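Local coordinates for protein oxidoreductase, Gfo/Idh/MocA family (Vibrio cholerae, PDB 1XEA) that probably works as an NAD(P)-dependent oxidoreductase, binding the dinucleotide in a Rossmann-fold domain, though its substrate is not established, at residues S214-R217 against Q218-I221; I289-N292 against L293-Q297; L298-A301 against I302-I306. One frame throughout, in Å; residues are numbered along the deposited sequence.

Contacts 2 and 3 are consecutive stretches of the long helix 286-311, their centres about 13 Å apart, while contact 1 sits where strand 209-216 of the mixed sheet ends. Nearest atoms of contact 1 lie about 10 Å from contact 3 and about 13 Å from contact 2, so it touches neither, whereas contacts 2 and 3 adjoin directly in the chain. Helix 160-175 bridges that gap: D167 takes R217 of contact 1, D173 takes R291 of contact 2, and R161 takes E300 of contact 3. Contact 2 faces helix 100-112 of the probable nucleotide-binding domain, contact 3 the mixed sheet, and contact 1 a second subunit. The coenzyme site itself is not marked by a bound nucleotide.

Contact 1: S214-R217 against Q218-I221; sequences SMNR and QFGI
N216 and F219 meet nearly at right angles where strand 209-216 gives way to loop, the amide plane turned 56° from the ring. The amide comes in at the edge of the phenyl group, close to its plane, with ND2 of N216 4.0 Å from CD1 of F219. Both side chains run anti to their own backbone N (chi1 -172° for N216, -159° for F219), which brings them together over the bend.

The other half of the amide works on the backbone. OD1 of N216 takes the N-H of Q218 at 2.9 Å, in the plane of the side-chain carbonyl, a bond from residue i to i+2 that makes this an Asx turn. CB of Q218 packs 3.6 Å from the same OD1. R217, between them, touches with its CB and sends its guanidinium away to a salt bridge with D167.

Beyond the turn, the F219 ring also meets H152 of its own chain and W246 of the second subunit, while the backbone O of F219 accepts from ND1 of H154. By satisfying a buried backbone N-H at the strand's end, the N216 amide probably helps fix the bend that delivers F219 to the subunit interface.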
ATOM      1  N   SER A 214     -21.003  -9.076  -3.212  1.00 33.38           N
ATOM      2  CA  SER A 214     -20.142 -10.208  -3.484  1.00 32.48           C
ATOM      3  C   SER A 214     -19.595 -10.814  -2.186  1.00 35.19           C
ATOM      4  O   SER A 214     -19.092 -10.107  -1.307  1.00 35.49           O
ATOM      5  CB  SER A 214     -19.014  -9.710  -4.392  1.00 30.12           C
ATOM      6  OG  SER A 214     -17.983 -10.645  -4.582  1.00 30.31           O
HETATM    7  N   MSE A 215     -19.709 -12.131  -2.061  1.00 36.20           N
HETATM    8  CA  MSE A 215     -19.206 -12.809  -0.881  1.00 37.36           C
HETATM    9  C   MSE A 215     -18.608 -14.146  -1.248  1.00 37.63           C
HETATM   10  O   MSE A 215     -19.317 -15.049  -1.690  1.00 38.23           O
HETATM   11  CB  MSE A 215     -20.321 -13.032   0.129  1.00 40.16           C
HETATM   12  CG  MSE A 215     -19.897 -13.863   1.326  1.00 44.03           C
HETATM   13 SE   MSE A 215     -21.216 -13.835   2.744  1.00 52.57          SE
HETATM   14  CE  MSE A 215     -20.761 -12.120   3.511  1.00 50.66           C
ATOM     15  N   ASN A 216     -17.302 -14.275  -1.053  1.00 36.38           N
ATOM     16  CA  ASN A 216     -16.619 -15.519  -1.353  1.00 34.65           C
ATOM     17  C   ASN A 216     -16.078 -16.027  -0.035  1.00 36.13           C
ATOM     18  O   ASN A 216     -15.008 -15.608   0.411  1.00 36.61           O
ATOM     19  CB  ASN A 216     -15.470 -15.281  -2.325  1.00 33.69           C
ATOM     20  CG  ASN A 216     -14.857 -16.566  -2.809  1.00 33.96           C
ATOM     21  OD1 ASN A 216     -14.824 -17.557  -2.087  1.00 35.87           O
ATOM     22  ND2 ASN A 216     -14.362 -16.560  -4.034  1.00 34.07           N
ATOM     23  N   ARG A 217     -16.828 -16.921   0.598  1.00 38.14           N
ATOM     24  CA  ARG A 217     -16.406 -17.457   1.879  1.00 39.16           C
ATOM     25  C   ARG A 217     -15.382 -18.568   1.768  1.00 40.46           C
ATOM     26  O   ARG A 217     -15.151 -19.321   2.712  1.00 41.87           O
ATOM     27  CB  ARG A 217     -17.623 -17.888   2.686  1.00 38.11           C
ATOM     28  CG  ARG A 217     -18.384 -16.684   3.167  1.00 37.42           C
ATOM     29  CD  ARG A 217     -19.596 -17.058   3.930  1.00 38.92           C
ATOM     30  NE  ARG A 217     -19.280 -17.867   5.086  1.00 40.52           N
ATOM     31  CZ  ARG A 217     -20.164 -18.153   6.030  1.00 40.23           C
ATOM     32  NH1 ARG A 217     -21.403 -17.691   5.937  1.00 40.08           N
ATOM     33  NH2 ARG A 217     -19.802 -18.890   7.066  1.00 43.63           N
ATOM     34  N   GLN A 218     -14.771 -18.657   0.594  1.00 42.49           N
ATOM     35  CA  GLN A 218     -13.712 -19.622   0.331  1.00 44.00           C
ATOM     36  C   GLN A 218     -12.638 -18.817  -0.378  1.00 43.14           C
ATOM     37  O   GLN A 218     -12.056 -19.270  -1.360  1.00 44.38           O
ATOM     38  CB  GLN A 218     -14.187 -20.747  -0.588  1.00 47.03           C
ATOM     39  CG  GLN A 218     -14.994 -21.845   0.093  1.00 49.50           C
ATOM     40  CD  GLN A 218     -14.678 -23.220  -0.493  1.00 50.25           C
ATOM     41  OE1 GLN A 218     -14.678 -23.394  -1.719  1.00 49.57           O
ATOM     42  NE2 GLN A 218     -14.410 -24.200   0.376  1.00 46.58           N
ATOM     43  N   PHE A 219     -12.397 -17.610   0.127  1.00 41.36           N
ATOM     44  CA  PHE A 219     -11.411 -16.693  -0.442  1.00 40.77           C
ATOM     45  C   PHE A 219     -10.041 -16.943   0.199  1.00 39.01           C
ATOM     46  O   PHE A 219      -9.946 -17.564   1.258  1.00 40.00           O
ATOM     47  CB  PHE A 219     -11.868 -15.250  -0.178  1.00 39.41           C
ATOM     48  CG  PHE A 219     -11.257 -14.222  -1.093  1.00 36.87           C
ATOM     49  CD1 PHE A 219     -11.471 -14.276  -2.468  1.00 36.18           C
ATOM     50  CD2 PHE A 219     -10.516 -13.167  -0.572  1.00 33.80           C
ATOM     51  CE1 PHE A 219     -10.972 -13.286  -3.309  1.00 34.76           C
ATOM     52  CE2 PHE A 219     -10.013 -12.173  -1.406  1.00 33.86           C
ATOM     53  CZ  PHE A 219     -10.239 -12.234  -2.780  1.00 34.20           C
ATOM     54  N   GLY A 220      -8.989 -16.450  -0.440  1.00 36.97           N
ATOM     55  CA  GLY A 220      -7.652 -16.640   0.094  1.00 36.51           C
ATOM     56  C   GLY A 220      -7.415 -15.951   1.427  1.00 36.24           C
ATOM     57  O   GLY A 220      -6.470 -16.276   2.153  1.00 37.61           O
ATOM     58  N   ILE A 221      -8.280 -14.998   1.765  1.00 34.74           N
ATOM     59  CA  ILE A 221      -8.150 -14.253   3.020  1.00 32.22           C
ATOM     60  C   ILE A 221      -9.490 -13.633   3.415  1.00 30.67           C
ATOM     61  O   ILE A 221     -10.383 -13.473   2.584  1.00 31.06           O
ATOM     62  CB  ILE A 221      -7.080 -13.128   2.885  1.00 31.68           C
ATOM     63  CG1 ILE A 221      -6.626 -12.641   4.265  1.00 30.41           C
ATOM     64  CG2 ILE A 221      -7.650 -11.950   2.129  1.00 30.97           C
ATOM     65  CD1 ILE A 221      -5.379 -11.781   4.206  1.00 27.93           C
TER

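Contact 2: I289-N292 against L293-Q297; sequences IERN and LASHQ
H296 reaches back one turn to N292 in a regular stretch of alpha helix 286-311, where side chains supplement the i to i+4 backbone bonding. The N-H groups of L293, A294 and S295 each bond to the carbonyl O four residues earlier, on I289, E290 and R291. The carbonyl of N292 does double duty: its O accepts the backbone N of H296 at 3.1 Å and also the ring ND1 of the same residue. With CG anti to its own carbonyl carbon (chi1 -70°), the H296 ring is carried back toward that oxygen.

The other polar side chains find partners elsewhere in the same chain, beyond this helix. OD1 of N292 accepts from NH2 of R124, and the N292 side chain packs on V119 and F121. NE of R291 makes a salt bridge with D173, whose carboxylate also bonds to OG of S295; that hydroxyl lies 3.1 Å from O of R291 too, and N176 is a further partner. D173 thus ties two successive turns of this helix to helix 160-175.

On another side the contact is apolar. I289 and L293 lie side by side and point the same way, CG2 of I289 being 4.2 Å from CD1 of L293, and both pack on Y107 of helix 100-112.

The imidazole is held at both nitrogens: NE2 of H296 accepts a hydrogen bond from the backbone N of L96, while ND1 of H296 donates to O of N292 at 2.8 Å, an almost straight bond (172°) lying in the ring plane but arriving 45° above that of the carbonyl.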
ATOM      1  N   ILE A 289     -37.974   1.192   6.894  1.00 44.41           N
ATOM      2  CA  ILE A 289     -38.728  -0.047   6.995  1.00 43.00           C
ATOM      3  C   ILE A 289     -38.745  -0.764   5.643  1.00 44.54           C
ATOM      4  O   ILE A 289     -38.439  -1.955   5.568  1.00 45.30           O
ATOM      5  CB  ILE A 289     -40.175   0.226   7.413  1.00 41.06           C
ATOM      6  CG1 ILE A 289     -40.199   1.083   8.671  1.00 39.66           C
ATOM      7  CG2 ILE A 289     -40.898  -1.075   7.640  1.00 39.48           C
ATOM      8  CD1 ILE A 289     -41.519   1.723   8.914  1.00 36.00           C
ATOM      9  N   GLU A 290     -39.102  -0.038   4.581  1.00 45.74           N
ATOM     10  CA  GLU A 290     -39.164  -0.611   3.235  1.00 48.14           C
ATOM     11  C   GLU A 290     -37.850  -1.254   2.821  1.00 46.19           C
ATOM     12  O   GLU A 290     -37.849  -2.299   2.174  1.00 46.41           O
ATOM     13  CB  GLU A 290     -39.546   0.451   2.193  1.00 51.82           C
ATOM     14  CG  GLU A 290     -41.021   0.866   2.191  1.00 59.56           C
ATOM     15  CD  GLU A 290     -41.436   1.596   0.904  1.00 65.60           C
ATOM     16  OE1 GLU A 290     -40.852   2.670   0.587  1.00 66.21           O
ATOM     17  OE2 GLU A 290     -42.356   1.091   0.203  1.00 68.51           O
ATOM     18  N   ARG A 291     -36.738  -0.627   3.192  1.00 44.01           N
ATOM     19  CA  ARG A 291     -35.430  -1.165   2.848  1.00 41.01           C
ATOM     20  C   ARG A 291     -35.221  -2.438   3.652  1.00 40.23           C
ATOM     21  O   ARG A 291     -34.713  -3.437   3.141  1.00 39.45           O
ATOM     22  CB  ARG A 291     -34.323  -0.150   3.156  1.00 39.03           C
ATOM     23  CG  ARG A 291     -32.917  -0.684   2.906  1.00 38.02           C
ATOM     24  CD  ARG A 291     -31.827   0.348   3.170  1.00 37.88           C
ATOM     25  NE  ARG A 291     -30.494  -0.246   3.045  1.00 38.47           N
ATOM     26  CZ  ARG A 291     -29.354   0.441   3.079  1.00 37.65           C
ATOM     27  NH1 ARG A 291     -29.372   1.756   3.231  1.00 36.56           N
ATOM     28  NH2 ARG A 291     -28.195  -0.187   2.957  1.00 35.39           N
ATOM     29  N   ASN A 292     -35.628  -2.407   4.916  1.00 40.86           N
ATOM     30  CA  ASN A 292     -35.483  -3.588   5.760  1.00 42.89           C
ATOM     31  C   ASN A 292     -36.245  -4.767   5.136  1.00 43.42           C
ATOM     32  O   ASN A 292     -35.676  -5.834   4.889  1.00 42.92           O
ATOM     33  CB  ASN A 292     -35.982  -3.286   7.172  1.00 42.55           C
ATOM     34  CG  ASN A 292     -35.094  -2.301   7.882  1.00 43.97           C
ATOM     35  OD1 ASN A 292     -33.894  -2.511   7.993  1.00 47.09           O
ATOM     36  ND2 ASN A 292     -35.665  -1.219   8.351  1.00 45.90           N
ATOM     37  N   LEU A 293     -37.529  -4.564   4.862  1.00 41.27           N
ATOM     38  CA  LEU A 293     -38.332  -5.602   4.254  1.00 39.27           C
ATOM     39  C   LEU A 293     -37.687  -6.072   2.977  1.00 38.14           C
ATOM     40  O   LEU A 293     -37.408  -7.254   2.802  1.00 38.93           O
ATOM     41  CB  LEU A 293     -39.723  -5.078   3.943  1.00 40.76           C
ATOM     42  CG  LEU A 293     -40.571  -4.978   5.205  1.00 42.71           C
ATOM     43  CD1 LEU A 293     -41.800  -4.130   4.935  1.00 43.39           C
ATOM     44  CD2 LEU A 293     -40.954  -6.375   5.667  1.00 40.84           C
ATOM     45  N   ALA A 294     -37.443  -5.133   2.078  1.00 37.23           N
ATOM     46  CA  ALA A 294     -36.846  -5.463   0.798  1.00 37.39           C
ATOM     47  C   ALA A 294     -35.599  -6.347   0.920  1.00 38.57           C
ATOM     48  O   ALA A 294     -35.478  -7.364   0.227  1.00 39.18           O
ATOM     49  CB  ALA A 294     -36.515  -4.183   0.043  1.00 37.14           C
ATOM     50  N   SER A 295     -34.670  -5.968   1.794  1.00 37.96           N
ATOM     51  CA  SER A 295     -33.447  -6.754   1.956  1.00 39.02           C
ATOM     52  C   SER A 295     -33.709  -8.180   2.443  1.00 39.10           C
ATOM     53  O   SER A 295     -33.032  -9.126   2.021  1.00 38.10           O
ATOM     54  CB  SER A 295     -32.473  -6.043   2.901  1.00 39.12           C
ATOM     55  OG  SER A 295     -32.096  -4.797   2.348  1.00 38.45           O
ATOM     56  N   HIS A 296     -34.680  -8.336   3.334  1.00 38.98           N
ATOM     57  CA  HIS A 296     -35.003  -9.663   3.803  1.00 39.51           C
ATOM     58  C   HIS A 296     -35.821 -10.381   2.741  1.00 39.41           C
ATOM     59  O   HIS A 296     -35.698 -11.588   2.575  1.00 38.90           O
ATOM     60  CB  HIS A 296     -35.766  -9.618   5.127  1.00 40.28           C
ATOM     61  CG  HIS A 296     -34.929  -9.183   6.289  1.00 41.79           C
ATOM     62  ND1 HIS A 296     -34.679  -7.858   6.569  1.00 43.79           N
ATOM     63  CD2 HIS A 296     -34.272  -9.899   7.230  1.00 41.39           C
ATOM     64  CE1 HIS A 296     -33.905  -7.776   7.636  1.00 43.90           C
ATOM     65  NE2 HIS A 296     -33.644  -9.000   8.057  1.00 42.26           N
ATOM     66  N   GLN A 297     -36.646  -9.653   2.004  1.00 39.69           N
ATOM     67  CA  GLN A 297     -37.430 -10.312   0.979  1.00 44.21           C
ATOM     68  C   GLN A 297     -36.487 -10.785  -0.120  1.00 45.67           C
ATOM     69  O   GLN A 297     -36.666 -11.867  -0.679  1.00 46.31           O
ATOM     70  CB  GLN A 297     -38.498  -9.362   0.426  1.00 47.06           C
ATOM     71  CG  GLN A 297     -39.552  -8.969   1.474  1.00 50.68           C
ATOM     72  CD  GLN A 297     -40.578  -7.960   0.959  1.00 51.75           C
ATOM     73  OE1 GLN A 297     -40.230  -6.974   0.301  1.00 51.67           O
ATOM     74  NE2 GLN A 297     -41.846  -8.192   1.280  1.00 52.34           N
TER

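Contact 3: L298-A301 against I302-I306; sequences LAEA and ICQQI
L298 leans over I302 one turn further on, its CD2 branch 3.9 Å from CG1 of I302 and also against the CD1 end. The two side chains cross at a slant, and I302 keeps CG1 anti to its carbonyl carbon (chi1 -64°), which swings that branch back over the preceding turn. The carbonyl O of L298 meanwhile takes the N-H of I302 at 2.9 Å.

A299 contributes through its backbone, its O accepting the N of C303 while SG of C303 lies 3.6 Å from that same oxygen.

E300 carries the polar part of the contact. Its chain bends at chi2 (-61°) and curls toward the extended arm of Q304, where OE1 of E300 accepts from NE2 of Q304 at 2.6 Å. The donor nitrogen meets that oxygen nearly end-on to its C-O bond, and the acceptor lies in the plane of the Q304 amide, but the bond is bent at the hydrogen and the carboxylate and amide planes are 53° apart. The backbone O of E300 takes the N of Q304, joining the pair twice. OE2 of E300 turns to a salt bridge with R161.

A301 closes the segment, its O accepting the N of Q305 at 3.1 Å.

I302 also packs on L172, L200 and V202, with C303 against V164, while Q304 is exposed: an amphipathic alpha helix laid with helix 160-175 against one face of a mixed sheet, an arrangement characteristic of the C-terminal domain of Gfo/Idh/MocA oxidoreductases.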
ATOM      1  N   LEU A 298     -35.467  -9.981  -0.414  1.00 46.80           N
ATOM      2  CA  LEU A 298     -34.482 -10.332  -1.436  1.00 45.86           C
ATOM      3  C   LEU A 298     -33.666 -11.556  -0.990  1.00 45.93           C
ATOM      4  O   LEU A 298     -33.394 -12.460  -1.782  1.00 45.97           O
ATOM      5  CB  LEU A 298     -33.533  -9.161  -1.682  1.00 44.67           C
ATOM      6  CG  LEU A 298     -33.088  -8.891  -3.127  1.00 45.06           C
ATOM      7  CD1 LEU A 298     -31.746  -8.195  -3.064  1.00 44.22           C
ATOM      8  CD2 LEU A 298     -33.000 -10.165  -3.946  1.00 42.30           C
ATOM      9  N   ALA A 299     -33.270 -11.571   0.280  1.00 45.15           N
ATOM     10  CA  ALA A 299     -32.509 -12.685   0.812  1.00 46.07           C
ATOM     11  C   ALA A 299     -33.327 -13.962   0.651  1.00 48.10           C
ATOM     12  O   ALA A 299     -32.795 -15.012   0.289  1.00 48.24           O
ATOM     13  CB  ALA A 299     -32.186 -12.449   2.274  1.00 46.54           C
ATOM     14  N   GLU A 300     -34.624 -13.868   0.924  1.00 49.44           N
ATOM     15  CA  GLU A 300     -35.517 -15.013   0.795  1.00 50.44           C
ATOM     16  C   GLU A 300     -35.458 -15.531  -0.632  1.00 50.50           C
ATOM     17  O   GLU A 300     -35.212 -16.717  -0.865  1.00 49.93           O
ATOM     18  CB  GLU A 300     -36.952 -14.600   1.121  1.00 54.18           C
ATOM     19  CG  GLU A 300     -37.483 -15.184   2.420  1.00 58.07           C
ATOM     20  CD  GLU A 300     -37.513 -16.697   2.396  1.00 60.30           C
ATOM     21  OE1 GLU A 300     -38.128 -17.262   1.464  1.00 60.38           O
ATOM     22  OE2 GLU A 300     -36.924 -17.317   3.311  1.00 61.76           O
ATOM     23  N   ALA A 301     -35.680 -14.617  -1.575  1.00 49.18           N
ATOM     24  CA  ALA A 301     -35.670 -14.923  -2.998  1.00 47.97           C
ATOM     25  C   ALA A 301     -34.378 -15.611  -3.399  1.00 49.31           C
ATOM     26  O   ALA A 301     -34.391 -16.630  -4.088  1.00 50.08           O
ATOM     27  CB  ALA A 301     -35.842 -13.653  -3.791  1.00 45.26           C
ATOM     28  N   ILE A 302     -33.258 -15.054  -2.958  1.00 50.72           N
ATOM     29  CA  ILE A 302     -31.959 -15.621  -3.289  1.00 52.27           C
ATOM     30  C   ILE A 302     -31.837 -17.062  -2.802  1.00 54.74           C
ATOM     31  O   ILE A 302     -31.413 -17.944  -3.553  1.00 54.71           O
ATOM     32  CB  ILE A 302     -30.818 -14.756  -2.702  1.00 50.08           C
ATOM     33  CG1 ILE A 302     -30.849 -13.370  -3.366  1.00 48.12           C
ATOM     34  CG2 ILE A 302     -29.475 -15.440  -2.916  1.00 48.00           C
ATOM     35  CD1 ILE A 302     -29.917 -12.346  -2.759  1.00 46.26           C
ATOM     36  N   CYS A 303     -32.231 -17.300  -1.553  1.00 57.51           N
ATOM     37  CA  CYS A 303     -32.164 -18.639  -0.963  1.00 58.89           C
ATOM     38  C   CYS A 303     -32.942 -19.673  -1.753  1.00 59.54           C
ATOM     39  O   CYS A 303     -32.459 -20.778  -1.999  1.00 58.42           O
ATOM     40  CB  CYS A 303     -32.702 -18.610   0.463  1.00 59.44           C
ATOM     41  SG  CYS A 303     -31.501 -18.094   1.671  1.00 61.88           S
ATOM     42  N   GLN A 304     -34.158 -19.306  -2.139  1.00 61.00           N
ATOM     43  CA  GLN A 304     -35.011 -20.201  -2.891  1.00 62.34           C
ATOM     44  C   GLN A 304     -34.461 -20.557  -4.256  1.00 62.76           C
ATOM     45  O   GLN A 304     -34.254 -21.732  -4.542  1.00 64.36           O
ATOM     46  CB  GLN A 304     -36.404 -19.608  -3.020  1.00 62.99           C
ATOM     47  CG  GLN A 304     -37.201 -19.802  -1.745  1.00 65.73           C
ATOM     48  CD  GLN A 304     -38.565 -19.170  -1.812  1.00 66.47           C
ATOM     49  OE1 GLN A 304     -39.348 -19.456  -2.716  1.00 68.80           O
ATOM     50  NE2 GLN A 304     -38.864 -18.306  -0.853  1.00 67.60           N
ATOM     51  N   GLN A 305     -34.213 -19.565  -5.100  1.00 61.88           N
ATOM     52  CA  GLN A 305     -33.694 -19.872  -6.417  1.00 61.99           C
ATOM     53  C   GLN A 305     -32.470 -20.798  -6.364  1.00 61.82           C
ATOM     54  O   GLN A 305     -32.290 -21.635  -7.249  1.00 62.32           O
ATOM     55  CB  GLN A 305     -33.357 -18.590  -7.175  1.00 62.16           C
ATOM     56  CG  GLN A 305     -33.035 -18.847  -8.633  1.00 65.30           C
ATOM     57  CD  GLN A 305     -32.825 -17.565  -9.427  1.00 68.99           C
ATOM     58  OE1 GLN A 305     -32.011 -16.720  -9.054  1.00 71.07           O
ATOM     59  NE2 GLN A 305     -33.555 -17.420 -10.534  1.00 71.45           N
ATOM     60  N   ILE A 306     -31.639 -20.666  -5.331  1.00 62.35           N
ATOM     61  CA  ILE A 306     -30.445 -21.512  -5.198  1.00 62.26           C
ATOM     62  C   ILE A 306     -30.838 -22.930  -4.774  1.00 63.64           C
ATOM     63  O   ILE A 306     -30.558 -23.894  -5.483  1.00 63.42           O
ATOM     64  CB  ILE A 306     -29.431 -20.938  -4.152  1.00 60.24           C
ATOM     65  CG1 ILE A 306     -28.951 -19.548  -4.568  1.00 59.11           C
ATOM     66  CG2 ILE A 306     -28.214 -21.838  -4.053  1.00 59.72           C
ATOM     67  CD1 ILE A 306     -28.073 -18.864  -3.527  1.00 56.29           C
TER